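PDB 6LBK: Poly(A) RNA polymerase GLD2 from Rattus norvegicus, which probably adds successive AMP units from ATP to the 3' ends of selected cytoplasmic mRNAs and single nucleotides to certain microRNAs. Local coordinates for residues R191-L196 and A268-P274; E320-I326 and T335-V341; I134-V138 and L176-N180; R77-Q81 and R92-V96; D50-I56 and S282-L287. The protein carries 1 engineered substitution. One frame throughout, in Å; residues are numbered along the deposited sequence.

Overall arrangement
Contacts 3 and 4 both pack helices against the mixed palm sheet of the catalytic domain; their centres are about 12 Å apart, and Leu176 CD1 meets Leu93 CD1 at 4.0 Å between them. They also lie closest to the probable metal-binding aspartates: the side chain of Leu95 in contact 4 is about 6 Å from that of Asp111, and Leu176 in contact 3 about 8 Å. Contact 5, joining the N-terminal helix to helix 283-297, sits across the chain's centre, about 42 Å from contact 3 between centres. Contact 1 lies about 23 Å from contact 4 and about 24 Å from contact 5, centre to centre. Contact 2, in loops of the PAP-associated part, comes within about 9 Å of contact 3 at the nearest atoms.

Contact 1: R191-L196 and A268-P274; sequences RTYAYL and APCNVPP
Thr192 fits against Pro269 and Val272 with both branches of its side chain, and this is the tight part of the contact. Its OG1 lies 3.5 Å from Pro269 CB, while CG2, anti to the backbone N (OG1 at chi1 -54°), reaches Val272 CB at 3.7 Å. The hydroxyl makes no bond across; it is hydrogen-bonded to Phe188 O, one turn back in its own helix. Further along, Leu196 CD1 comes to 3.7 Å from Val272 CG1. Pro273 O is 3.2 Å from Leu196 CD1. The contact thus closes the C-terminal end of helix 182-194, where Tyr195 is the first residue to leave helical geometry, against the short helical turn and proline-rich run 268-274; Leu248 touches Thr192, Leu196 and Val272, and Phe256 touches Thr192 and Val272. Tyr195 CE2 lies over one face of the Arg191 guanidinium, offset toward the rim. Toward solvent the fit slackens: Arg191 CD stays 4.4 Å from Pro269 CG, and Pro274 CB approaches Leu196 O at 4.1 Å.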
# COMPACT_ATOMS: atom_id res chain seq x y z
N ARG A 191 -2.05 -4.33 -7.74
CA ARG A 191 -3.18 -5.24 -7.87
C ARG A 191 -2.79 -6.49 -8.65
O ARG A 191 -3.18 -7.61 -8.29
CB ARG A 191 -4.37 -4.53 -8.54
CG ARG A 191 -5.53 -5.46 -8.84
CD ARG A 191 -6.82 -4.73 -9.13
NE ARG A 191 -7.91 -5.68 -9.38
CZ ARG A 191 -8.79 -6.09 -8.47
NH1 ARG A 191 -9.73 -6.96 -8.82
NH2 ARG A 191 -8.74 -5.63 -7.22
N THR A 192 -1.96 -6.33 -9.70
CA THR A 192 -1.56 -7.48 -10.50
C THR A 192 -0.65 -8.41 -9.71
O THR A 192 -0.72 -9.63 -9.86
CB THR A 192 -0.87 -7.00 -11.79
OG1 THR A 192 -1.73 -6.09 -12.47
CG2 THR A 192 -0.58 -8.17 -12.71
N TYR A 193 0.17 -7.84 -8.83
CA TYR A 193 0.92 -8.66 -7.89
C TYR A 193 -0.01 -9.30 -6.87
O TYR A 193 0.19 -10.47 -6.50
CB TYR A 193 1.93 -7.79 -7.16
CG TYR A 193 3.18 -7.44 -7.91
CD1 TYR A 193 4.11 -8.41 -8.25
CD2 TYR A 193 3.47 -6.11 -8.21
CE1 TYR A 193 5.27 -8.07 -8.89
CE2 TYR A 193 4.63 -5.77 -8.85
CZ TYR A 193 5.52 -6.75 -9.18
OH TYR A 193 6.68 -6.40 -9.82
N ALA A 194 -1.02 -8.55 -6.41
CA ALA A 194 -1.88 -9.02 -5.32
C ALA A 194 -2.60 -10.31 -5.71
O ALA A 194 -2.95 -11.12 -4.84
CB ALA A 194 -2.89 -7.93 -4.94
N TYR A 195 -2.85 -10.52 -6.99
CA TYR A 195 -3.54 -11.73 -7.42
C TYR A 195 -2.65 -12.63 -8.26
O TYR A 195 -3.13 -13.62 -8.83
CB TYR A 195 -4.83 -11.34 -8.16
CG TYR A 195 -5.83 -10.66 -7.25
CD1 TYR A 195 -6.74 -11.40 -6.49
CD2 TYR A 195 -5.84 -9.27 -7.11
CE1 TYR A 195 -7.65 -10.77 -5.64
CE2 TYR A 195 -6.74 -8.63 -6.26
CZ TYR A 195 -7.64 -9.38 -5.53
OH TYR A 195 -8.53 -8.73 -4.69
N LEU A 196 -1.34 -12.34 -8.33
CA LEU A 196 -0.42 -13.18 -9.10
C LEU A 196 -0.13 -14.49 -8.36
O LEU A 196 0.21 -15.50 -8.98
CB LEU A 196 0.88 -12.41 -9.38
CG LEU A 196 1.69 -12.74 -10.65
CD1 LEU A 196 0.93 -12.25 -11.89
CD2 LEU A 196 3.11 -12.16 -10.62
N ALA A 268 -4.56 -3.98 -17.11
CA ALA A 268 -3.33 -4.75 -16.95
C ALA A 268 -3.52 -6.05 -16.17
O ALA A 268 -3.03 -7.09 -16.63
CB ALA A 268 -2.25 -3.87 -16.31
N PRO A 269 -4.21 -6.07 -15.02
CA PRO A 269 -4.40 -7.36 -14.32
C PRO A 269 -5.22 -8.37 -15.10
O PRO A 269 -5.10 -9.57 -14.82
CB PRO A 269 -5.10 -6.96 -13.01
CG PRO A 269 -5.65 -5.61 -13.26
CD PRO A 269 -4.70 -4.95 -14.20
N CYS A 270 -6.05 -7.94 -16.06
CA CYS A 270 -6.76 -8.90 -16.90
C CYS A 270 -5.84 -9.56 -17.92
O CYS A 270 -6.14 -10.67 -18.38
CB CYS A 270 -7.92 -8.23 -17.66
SG CYS A 270 -9.25 -7.50 -16.68
N ASN A 271 -4.72 -8.92 -18.26
CA ASN A 271 -3.81 -9.44 -19.26
C ASN A 271 -2.76 -10.38 -18.69
O ASN A 271 -2.44 -11.40 -19.31
CB ASN A 271 -3.10 -8.27 -19.96
CG ASN A 271 -4.06 -7.25 -20.56
OD1 ASN A 271 -3.90 -6.04 -20.37
ND2 ASN A 271 -5.06 -7.73 -21.30
N VAL A 272 -2.23 -10.08 -17.50
CA VAL A 272 -1.05 -10.78 -16.99
C VAL A 272 -1.46 -12.13 -16.40
O VAL A 272 -2.39 -12.18 -15.57
CB VAL A 272 -0.34 -9.92 -15.95
CG1 VAL A 272 0.76 -10.71 -15.25
CG2 VAL A 272 0.22 -8.66 -16.60
N PRO A 273 -0.81 -13.22 -16.78
CA PRO A 273 -1.16 -14.56 -16.27
C PRO A 273 -0.60 -14.80 -14.88
O PRO A 273 0.30 -14.08 -14.43
CB PRO A 273 -0.53 -15.50 -17.30
CG PRO A 273 0.64 -14.74 -17.82
CD PRO A 273 0.24 -13.29 -17.82
N PRO A 274 -1.09 -15.82 -14.16
CA PRO A 274 -0.60 -16.08 -12.80
C PRO A 274 0.81 -16.65 -12.80
O PRO A 274 1.28 -17.20 -13.80
CB PRO A 274 -1.59 -17.12 -12.25
CG PRO A 274 -2.74 -17.09 -13.15
CD PRO A 274 -2.20 -16.73 -14.50

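Contact 2: E320-I326 and T335-V341; sequences EWRNKYI and TNTARAV
The side-chain amide of Asn336 ties the two loops together: ND2 donates to Ile326 O at 2.7 Å, the nitrogen lying in the carbonyl plane and the N-H bent to 139°. The same residue makes an Asx turn, since OD1 accepts from Ala338 N at 3.1 Å, with the donor well above the amide carbonyl plane; OD1 is also bonded by Val328 N. One side chain therefore joins the two loops that flank strand 328-329 in this PAP-associated part of the enzyme. Placing CG anti to the backbone N (chi1 -177°) carries the amide toward Ile326 O. Asn336 CB lies 3.4 Å from Trp321 CZ3, ring and amide planes being 42° apart. On the apolar side Ile326 CG2 meets Ala338 CB at 3.6 Å and its CD1 reaches Val341 CG1, while Tyr325 stacks its ring on Phe347 of helix 344-363. Lys324 NZ makes only a weak bond to Arg339 O, and Asn336 CB sits over the rim of one face of the Arg339 guanidinium. Glu320 forms a salt bridge there through charge alone: OE1 is 3.1 Å from Arg339 NH2, but lies well out of the guanidinium plane, so no N-H points at it.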
# COMPACT_ATOMS: atom_id res chain seq x y z
N GLU A 320 18.70 12.80 -3.45
CA GLU A 320 17.50 12.28 -2.77
C GLU A 320 17.91 11.23 -1.73
O GLU A 320 17.38 11.28 -0.62
CB GLU A 320 16.55 11.66 -3.79
CG GLU A 320 15.89 12.67 -4.73
CD GLU A 320 14.85 13.62 -4.14
OE1 GLU A 320 13.74 13.68 -4.68
OE2 GLU A 320 15.16 14.30 -3.16
N TRP A 321 18.86 10.36 -2.03
CA TRP A 321 19.18 9.27 -1.08
C TRP A 321 20.39 9.57 -0.19
O TRP A 321 20.80 8.68 0.53
CB TRP A 321 19.44 7.98 -1.85
CG TRP A 321 18.63 7.82 -3.09
CD1 TRP A 321 19.01 8.17 -4.35
CD2 TRP A 321 17.32 7.23 -3.21
NE1 TRP A 321 18.02 7.85 -5.24
CE2 TRP A 321 16.97 7.28 -4.57
CE3 TRP A 321 16.42 6.68 -2.31
CZ2 TRP A 321 15.76 6.79 -5.05
CZ3 TRP A 321 15.22 6.20 -2.78
CH2 TRP A 321 14.90 6.25 -4.13
N ARG A 322 20.92 10.78 -0.20
CA ARG A 322 22.18 10.99 0.56
C ARG A 322 22.05 10.71 2.06
O ARG A 322 22.90 9.98 2.57
CB ARG A 322 22.72 12.40 0.31
CG ARG A 322 24.24 12.49 0.34
CD ARG A 322 24.80 13.55 -0.59
NE ARG A 322 24.24 14.86 -0.27
CZ ARG A 322 24.70 15.68 0.66
NH1 ARG A 322 25.76 15.35 1.38
NH2 ARG A 322 24.11 16.85 0.87
N ASN A 323 21.01 11.14 2.75
CA ASN A 323 21.09 10.97 4.22
C ASN A 323 19.94 10.15 4.78
O ASN A 323 19.82 10.05 6.00
CB ASN A 323 21.09 12.32 4.91
CG ASN A 323 22.19 13.20 4.37
OD1 ASN A 323 23.37 12.93 4.58
ND2 ASN A 323 21.81 14.26 3.67
N LYS A 324 19.15 9.57 3.90
CA LYS A 324 17.98 8.75 4.29
C LYS A 324 18.37 7.46 4.99
O LYS A 324 19.33 6.83 4.56
CB LYS A 324 17.27 8.27 3.04
CG LYS A 324 17.08 9.32 1.98
CD LYS A 324 16.55 10.60 2.52
CE LYS A 324 15.04 10.62 2.61
NZ LYS A 324 14.59 11.31 3.84
N TYR A 325 17.55 7.06 5.95
CA TYR A 325 17.73 5.78 6.66
C TYR A 325 17.15 4.63 5.82
O TYR A 325 17.81 3.62 5.70
CB TYR A 325 16.97 5.84 7.97
CG TYR A 325 17.47 6.87 8.94
CD1 TYR A 325 18.81 7.15 9.03
CD2 TYR A 325 16.61 7.49 9.81
CE1 TYR A 325 19.28 8.06 9.96
CE2 TYR A 325 17.06 8.40 10.74
CZ TYR A 325 18.40 8.68 10.82
OH TYR A 325 18.85 9.58 11.72
N ILE A 326 16.00 4.82 5.18
CA ILE A 326 15.35 3.75 4.45
C ILE A 326 15.12 4.25 3.03
O ILE A 326 14.70 5.40 2.84
CB ILE A 326 14.04 3.32 5.13
CG1 ILE A 326 14.29 2.96 6.59
CG2 ILE A 326 13.39 2.11 4.44
CD1 ILE A 326 13.09 2.39 7.29
N THR A 335 11.76 7.92 -6.62
CA THR A 335 11.68 8.65 -5.36
C THR A 335 11.57 7.67 -4.20
O THR A 335 11.15 6.52 -4.37
CB THR A 335 10.50 9.66 -5.36
OG1 THR A 335 9.28 8.99 -5.72
CG2 THR A 335 10.72 10.82 -6.32
N ASN A 336 11.93 8.15 -3.01
CA ASN A 336 11.98 7.34 -1.80
C ASN A 336 10.61 7.32 -1.12
O ASN A 336 10.15 8.36 -0.63
CB ASN A 336 13.03 7.87 -0.83
CG ASN A 336 13.17 7.02 0.41
OD1 ASN A 336 12.70 5.88 0.46
ND2 ASN A 336 13.84 7.55 1.43
N THR A 337 9.95 6.15 -1.10
CA THR A 337 8.63 6.06 -0.48
C THR A 337 8.71 6.14 1.04
O THR A 337 7.75 6.59 1.69
CB THR A 337 7.95 4.76 -0.87
OG1 THR A 337 8.66 3.67 -0.26
CG2 THR A 337 7.91 4.59 -2.38
N ALA A 338 9.82 5.69 1.64
CA ALA A 338 10.01 5.73 3.08
C ALA A 338 10.69 7.02 3.51
O ALA A 338 11.23 7.09 4.62
CB ALA A 338 10.82 4.52 3.56
N ARG A 339 10.66 8.03 2.65
CA ARG A 339 11.23 9.34 2.93
C ARG A 339 10.74 9.90 4.26
O ARG A 339 11.42 10.75 4.84
CB ARG A 339 10.88 10.27 1.78
CG ARG A 339 11.46 11.67 1.84
CD ARG A 339 11.18 12.44 0.53
NE ARG A 339 12.16 12.17 -0.53
CZ ARG A 339 11.86 11.75 -1.76
NH1 ARG A 339 10.59 11.54 -2.11
NH2 ARG A 339 12.83 11.53 -2.64
N ALA A 340 9.57 9.45 4.74
CA ALA A 340 9.03 9.92 6.00
C ALA A 340 9.83 9.46 7.21
O ALA A 340 9.66 10.01 8.30
CB ALA A 340 7.58 9.45 6.15
N VAL A 341 10.67 8.44 7.07
CA VAL A 341 11.47 7.96 8.19
C VAL A 341 12.76 8.78 8.20
O VAL A 341 13.73 8.45 7.52
CB VAL A 341 11.75 6.46 8.09
CG1 VAL A 341 12.56 6.02 9.29
CG2 VAL A 341 10.46 5.69 7.95

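Contact 3: I134-V138 and L176-N180; sequences ILTLV and LNVNN
Leu135 carries the middle of this contact, gripping the strand from CB to tip. CB rests 3.8 Å from Val178 CG2. With CG placed anti to the backbone N (chi1 -166°), the side chain slides past those of Leu176 and Val178 in the opposite direction to theirs. From CG the branch CD1 does the touching at the tip, standing 3.7 Å from Val178 CG2 and also 3.7 Å from Leu176 CD2, so that one methyl bridges two strand residues whose side chains point to the same side of the sheet. This is helix-on-sheet packing in the palm of a nucleotidyltransferase: helix 128-144 lies over a face of the mixed sheet, its local axis 8.6 Å from that of strand 176-178 and running at 141° to it. Ile134 and Val138 of the same helix add to the apolar seam. The Ile134 and Val178 side chains cross at about a right angle, with Ile134 CG2 4.0 Å from Val178 CG1, and Ile134 also leans on Leu114 and Val116 of strand 110-116; Val138 CG1 reaches Leu176 CD2 more loosely, at 4.5 Å. No hydrogen bond spans the two segments. Past the strand the chain turns at Asn179, which has a positive phi of 72°, and the Asn177 side chain fastens the turn as an Asx motif, its OD1 accepting from Asn180 N at 3.3 Å.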
# COMPACT_ATOMS: atom_id res chain seq x y z
N ILE A 134 -7.20 23.72 -7.06
CA ILE A 134 -8.30 22.77 -7.21
C ILE A 134 -8.62 22.08 -5.90
O ILE A 134 -9.80 21.89 -5.57
CB ILE A 134 -8.00 21.77 -8.33
CG1 ILE A 134 -7.78 22.51 -9.65
CG2 ILE A 134 -9.11 20.73 -8.43
CD1 ILE A 134 -6.88 21.74 -10.58
N LEU A 135 -7.61 21.63 -5.14
CA LEU A 135 -7.91 20.94 -3.89
C LEU A 135 -8.63 21.86 -2.92
O LEU A 135 -9.58 21.45 -2.25
CB LEU A 135 -6.65 20.38 -3.25
CG LEU A 135 -6.97 19.38 -2.13
CD1 LEU A 135 -7.83 18.28 -2.65
CD2 LEU A 135 -5.69 18.80 -1.59
N THR A 136 -8.23 23.13 -2.87
CA THR A 136 -8.92 24.02 -1.95
C THR A 136 -10.34 24.33 -2.45
O THR A 136 -11.26 24.44 -1.63
CB THR A 136 -8.08 25.28 -1.70
OG1 THR A 136 -8.78 26.16 -0.80
CG2 THR A 136 -7.74 26.02 -2.96
N LEU A 137 -10.54 24.45 -3.78
CA LEU A 137 -11.90 24.63 -4.30
C LEU A 137 -12.79 23.42 -3.99
O LEU A 137 -13.94 23.57 -3.56
CB LEU A 137 -11.88 24.89 -5.81
CG LEU A 137 -12.05 26.36 -6.22
CD1 LEU A 137 -11.81 26.55 -7.71
CD2 LEU A 137 -13.43 26.87 -5.83
N VAL A 138 -12.28 22.22 -4.24
CA VAL A 138 -13.03 21.02 -3.91
C VAL A 138 -13.36 21.02 -2.43
O VAL A 138 -14.47 20.63 -2.02
CB VAL A 138 -12.24 19.76 -4.30
CG1 VAL A 138 -12.95 18.53 -3.78
CG2 VAL A 138 -12.03 19.69 -5.81
N LEU A 176 -8.59 12.44 -0.53
CA LEU A 176 -8.66 12.85 -1.92
C LEU A 176 -7.47 13.74 -2.23
O LEU A 176 -7.20 14.68 -1.48
CB LEU A 176 -9.99 13.57 -2.20
CG LEU A 176 -10.26 14.00 -3.65
CD1 LEU A 176 -11.75 13.95 -3.90
CD2 LEU A 176 -9.74 15.40 -3.91
N ASN A 177 -6.77 13.45 -3.32
CA ASN A 177 -5.71 14.32 -3.80
C ASN A 177 -6.05 14.75 -5.22
O ASN A 177 -6.97 14.21 -5.84
CB ASN A 177 -4.33 13.66 -3.73
CG ASN A 177 -4.16 12.55 -4.74
OD1 ASN A 177 -4.09 12.79 -5.95
ND2 ASN A 177 -4.09 11.31 -4.25
N VAL A 178 -5.29 15.70 -5.74
CA VAL A 178 -5.53 16.22 -7.08
C VAL A 178 -4.34 15.91 -7.97
O VAL A 178 -3.23 16.38 -7.71
CB VAL A 178 -5.81 17.73 -7.09
CG1 VAL A 178 -6.10 18.14 -8.50
CG2 VAL A 178 -6.97 18.02 -6.21
N ASN A 179 -4.59 15.12 -9.01
CA ASN A 179 -3.70 14.93 -10.14
C ASN A 179 -2.45 14.12 -9.81
O ASN A 179 -1.50 14.11 -10.60
CB ASN A 179 -3.31 16.26 -10.77
CG ASN A 179 -4.38 16.77 -11.69
OD1 ASN A 179 -4.92 16.01 -12.50
ND2 ASN A 179 -4.77 18.01 -11.51
N ASN A 180 -2.42 13.42 -8.68
CA ASN A 180 -1.30 12.51 -8.43
C ASN A 180 -1.55 11.20 -9.17
O ASN A 180 -1.94 10.18 -8.59
CB ASN A 180 -1.06 12.28 -6.95
CG ASN A 180 0.22 11.53 -6.72
OD1 ASN A 180 1.24 11.87 -7.31
ND2 ASN A 180 0.17 10.49 -5.92

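Contact 4: R77-Q81 and R92-V96; sequences RAQLQ and RLFLV
Gln81 OE1 takes a nearly straight bond from Leu93 N, 2.9 Å long with an N-H...O angle of 169°, the N-H coming in tilted from the Gln81 carbonyl plane. Arg77 NH1 serves the other backbone group of the same residue, donating to Leu93 O at 2.9 Å and 139°, and adds a weak bond to Gln81 OE1. The N-H and C=O that Leu93 turns away from strand 110-116 are thus both satisfied by side chains of the helix, one turn apart. Bending at chi2 and again at chi3 (59°) folds the arginine back to bring NH1 there, while NH2 forms a salt bridge with Glu74. Beside these bonds Leu93 CD2 meets Leu80 CB at 3.6 Å, and Gln81 CB meets Leu93 CB. Strand 91-96 is an outermost strand of the palm sheet: Arg92, Phe94 and Val96 pair their backbones with strand 110-116, helix 67-85 runs roughly antiparallel along it, and Phe94 and Val96 pack on helix 182-194.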
# COMPACT_ATOMS: atom_id res chain seq x y z
N ARG A 77 -17.44 7.23 -4.57
CA ARG A 77 -16.59 7.76 -5.63
C ARG A 77 -17.41 8.31 -6.79
O ARG A 77 -17.16 9.42 -7.28
CB ARG A 77 -15.64 6.67 -6.15
CG ARG A 77 -14.71 7.21 -7.22
CD ARG A 77 -14.33 6.20 -8.27
NE ARG A 77 -15.48 5.66 -8.98
CZ ARG A 77 -16.11 6.31 -9.95
NH1 ARG A 77 -15.69 7.53 -10.29
NH2 ARG A 77 -17.15 5.76 -10.57
N ALA A 78 -18.38 7.53 -7.26
CA ALA A 78 -19.23 7.99 -8.36
C ALA A 78 -20.06 9.22 -7.97
O ALA A 78 -20.16 10.17 -8.76
CB ALA A 78 -20.14 6.85 -8.80
N GLN A 79 -20.63 9.24 -6.75
CA GLN A 79 -21.42 10.42 -6.35
C GLN A 79 -20.54 11.65 -6.25
O GLN A 79 -20.93 12.74 -6.65
CB GLN A 79 -22.14 10.19 -5.01
CG GLN A 79 -22.79 11.44 -4.43
CD GLN A 79 -23.99 11.96 -5.27
OE1 GLN A 79 -24.67 11.20 -5.95
NE2 GLN A 79 -24.25 13.26 -5.19
N LEU A 80 -19.34 11.50 -5.72
CA LEU A 80 -18.47 12.66 -5.61
C LEU A 80 -17.97 13.11 -6.98
O LEU A 80 -17.79 14.30 -7.20
CB LEU A 80 -17.33 12.36 -4.65
CG LEU A 80 -17.80 12.34 -3.20
CD1 LEU A 80 -16.61 12.26 -2.26
CD2 LEU A 80 -18.66 13.57 -2.87
N GLN A 81 -17.69 12.18 -7.89
CA GLN A 81 -17.28 12.62 -9.22
C GLN A 81 -18.37 13.47 -9.86
O GLN A 81 -18.12 14.58 -10.34
CB GLN A 81 -17.01 11.43 -10.12
CG GLN A 81 -16.61 11.90 -11.47
CD GLN A 81 -16.29 10.76 -12.34
OE1 GLN A 81 -15.30 10.05 -12.12
NE2 GLN A 81 -17.13 10.53 -13.35
N ARG A 92 -12.23 13.65 -13.74
CA ARG A 92 -12.63 12.30 -13.36
C ARG A 92 -12.03 11.92 -12.01
O ARG A 92 -10.91 12.32 -11.68
CB ARG A 92 -12.23 11.29 -14.43
CG ARG A 92 -13.02 10.00 -14.40
CD ARG A 92 -12.54 9.07 -15.50
NE ARG A 92 -12.77 9.62 -16.84
CZ ARG A 92 -11.84 10.20 -17.60
NH1 ARG A 92 -10.59 10.31 -17.16
NH2 ARG A 92 -12.15 10.66 -18.81
N LEU A 93 -12.75 11.08 -11.27
CA LEU A 93 -12.38 10.71 -9.90
C LEU A 93 -12.08 9.22 -9.84
O LEU A 93 -12.94 8.39 -10.16
CB LEU A 93 -13.53 11.06 -8.96
CG LEU A 93 -13.23 11.07 -7.48
CD1 LEU A 93 -12.03 11.93 -7.31
CD2 LEU A 93 -14.43 11.63 -6.73
N PHE A 94 -10.87 8.87 -9.41
CA PHE A 94 -10.40 7.49 -9.43
C PHE A 94 -10.23 6.94 -8.03
O PHE A 94 -9.58 7.58 -7.19
CB PHE A 94 -9.06 7.38 -10.16
CG PHE A 94 -9.16 7.48 -11.63
CD1 PHE A 94 -9.30 8.71 -12.24
CD2 PHE A 94 -9.08 6.35 -12.41
CE1 PHE A 94 -9.37 8.80 -13.63
CE2 PHE A 94 -9.16 6.43 -13.79
CZ PHE A 94 -9.30 7.65 -14.41
N LEU A 95 -10.76 5.74 -7.78
CA LEU A 95 -10.33 5.01 -6.59
C LEU A 95 -8.92 4.50 -6.82
O LEU A 95 -8.61 3.99 -7.90
CB LEU A 95 -11.25 3.83 -6.29
CG LEU A 95 -12.21 4.05 -5.11
CD1 LEU A 95 -13.06 2.81 -4.84
CD2 LEU A 95 -11.46 4.45 -3.88
N VAL A 96 -8.06 4.67 -5.81
CA VAL A 96 -6.65 4.28 -5.85
C VAL A 96 -6.25 3.68 -4.50
O VAL A 96 -6.95 3.82 -3.50
CB VAL A 96 -5.76 5.49 -6.20
CG1 VAL A 96 -6.06 5.99 -7.59
CG2 VAL A 96 -5.99 6.62 -5.19

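Contact 5: D50-I56 and S282-L287; sequences DKLSQQI and SLGDLL
The carboxylate of Asp50 lies near the start of helix 283-297, where OD1 comes to 3.9 Å from Ser282 OG. Its OD2 is met from above the carboxylate plane by Ser53 N, 3.1 Å away, a capping bond from Asp50, which stands at the N-cap position of helix 51-63. OD1 accepts through its syn lone pair, on the side of OD2, from Ser53 OG at 2.8 Å; chi1 of 55°, with CG between the backbone N and the carbonyl carbon, turns the group back over the helix start. Ser53 OG in turn receives Gly284 N at 2.9 Å and 150°, so the hydroxyl relays from this cap to the first turn of helix 283-297. Without a side chain, Gly284 lets the helices close in, its CA lying 4.0 Å from Leu52 CD2. Ile56 CG2 meets Leu283 CD1 at 3.6 Å, and Ile56 CD1 meets Leu287 CD2. The local axes of 51-56 and 283-287 cross at 91°, with Pro202 of helix 200-213 packing on Ile56 and Leu283, and Leu361 of helix 344-363 touching Leu52 and Leu287.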
# COMPACT_ATOMS: atom_id res chain seq x y z
N ASP A 50 -0.08 -25.88 9.69
CA ASP A 50 0.38 -25.53 11.02
C ASP A 50 -0.51 -24.44 11.62
O ASP A 50 -1.34 -23.82 10.94
CB ASP A 50 1.83 -25.02 10.96
CG ASP A 50 2.00 -23.83 9.95
OD1 ASP A 50 1.72 -24.01 8.74
OD2 ASP A 50 2.38 -22.71 10.39
N LYS A 51 -0.29 -24.14 12.91
CA LYS A 51 -1.18 -23.20 13.60
C LYS A 51 -0.98 -21.77 13.13
O LYS A 51 -1.95 -21.03 12.95
CB LYS A 51 -0.98 -23.30 15.12
CG LYS A 51 -1.92 -22.42 15.96
CD LYS A 51 -1.46 -22.45 17.42
CE LYS A 51 -2.45 -21.78 18.38
NZ LYS A 51 -2.43 -22.41 19.78
N LEU A 52 0.27 -21.34 12.98
CA LEU A 52 0.55 -19.96 12.58
C LEU A 52 -0.03 -19.65 11.21
O LEU A 52 -0.68 -18.61 11.02
CB LEU A 52 2.06 -19.70 12.63
CG LEU A 52 2.56 -18.31 12.26
CD1 LEU A 52 1.80 -17.22 13.00
CD2 LEU A 52 4.06 -18.19 12.51
N SER A 53 0.14 -20.56 10.24
CA SER A 53 -0.41 -20.35 8.91
C SER A 53 -1.94 -20.28 8.95
O SER A 53 -2.54 -19.42 8.28
CB SER A 53 0.05 -21.48 7.97
OG SER A 53 1.46 -21.44 7.74
N GLN A 54 -2.58 -21.15 9.74
CA GLN A 54 -4.04 -21.11 9.89
C GLN A 54 -4.50 -19.80 10.49
O GLN A 54 -5.54 -19.26 10.10
CB GLN A 54 -4.55 -22.28 10.74
CG GLN A 54 -4.92 -23.53 9.97
CD GLN A 54 -5.22 -24.73 10.88
OE1 GLN A 54 -5.52 -24.58 12.07
NE2 GLN A 54 -5.13 -25.93 10.32
N GLN A 55 -3.78 -19.29 11.50
CA GLN A 55 -4.14 -18.01 12.11
C GLN A 55 -3.98 -16.87 11.12
O GLN A 55 -4.74 -15.90 11.16
CB GLN A 55 -3.31 -17.74 13.36
CG GLN A 55 -3.73 -18.53 14.57
CD GLN A 55 -2.73 -18.40 15.66
OE1 GLN A 55 -1.53 -18.37 15.40
NE2 GLN A 55 -3.20 -18.34 16.90
N ILE A 56 -3.00 -16.97 10.22
CA ILE A 56 -2.78 -15.93 9.22
C ILE A 56 -3.93 -15.94 8.21
O ILE A 56 -4.43 -14.88 7.81
CB ILE A 56 -1.44 -16.13 8.50
CG1 ILE A 56 -0.26 -15.89 9.45
CG2 ILE A 56 -1.39 -15.23 7.23
CD1 ILE A 56 1.08 -16.17 8.85
N SER A 282 5.33 -22.22 3.40
CA SER A 282 3.98 -21.88 3.83
C SER A 282 3.93 -20.45 4.38
O SER A 282 4.94 -19.75 4.45
CB SER A 282 3.46 -22.89 4.85
OG SER A 282 4.24 -22.86 6.01
N LEU A 283 2.71 -20.00 4.72
CA LEU A 283 2.51 -18.61 5.16
C LEU A 283 3.28 -18.30 6.44
O LEU A 283 3.80 -17.19 6.60
CB LEU A 283 1.02 -18.33 5.39
CG LEU A 283 0.11 -18.07 4.18
CD1 LEU A 283 -1.32 -17.83 4.68
CD2 LEU A 283 0.60 -16.96 3.26
N GLY A 284 3.34 -19.25 7.39
CA GLY A 284 4.06 -19.01 8.63
C GLY A 284 5.57 -19.01 8.43
O GLY A 284 6.28 -18.17 9.00
N ASP A 285 6.07 -19.92 7.58
CA ASP A 285 7.47 -19.89 7.16
C ASP A 285 7.83 -18.56 6.52
O ASP A 285 8.87 -17.96 6.83
CB ASP A 285 7.77 -21.05 6.19
CG ASP A 285 7.85 -22.43 6.89
OD1 ASP A 285 8.10 -22.50 8.12
OD2 ASP A 285 7.66 -23.46 6.19
N LEU A 286 6.95 -18.04 5.66
CA LEU A 286 7.24 -16.79 4.96
C LEU A 286 7.14 -15.58 5.88
O LEU A 286 7.93 -14.65 5.75
CB LEU A 286 6.31 -16.63 3.77
CG LEU A 286 6.64 -17.61 2.65
CD1 LEU A 286 5.42 -17.73 1.73
CD2 LEU A 286 7.88 -17.12 1.90
N LEU A 287 6.18 -15.55 6.80
CA LEU A 287 6.12 -14.42 7.73
C LEU A 287 7.35 -14.40 8.64
O LEU A 287 7.92 -13.33 8.91
CB LEU A 287 4.83 -14.46 8.54
CG LEU A 287 4.69 -13.43 9.69
CD1 LEU A 287 4.70 -12.00 9.24
CD2 LEU A 287 3.50 -13.74 10.66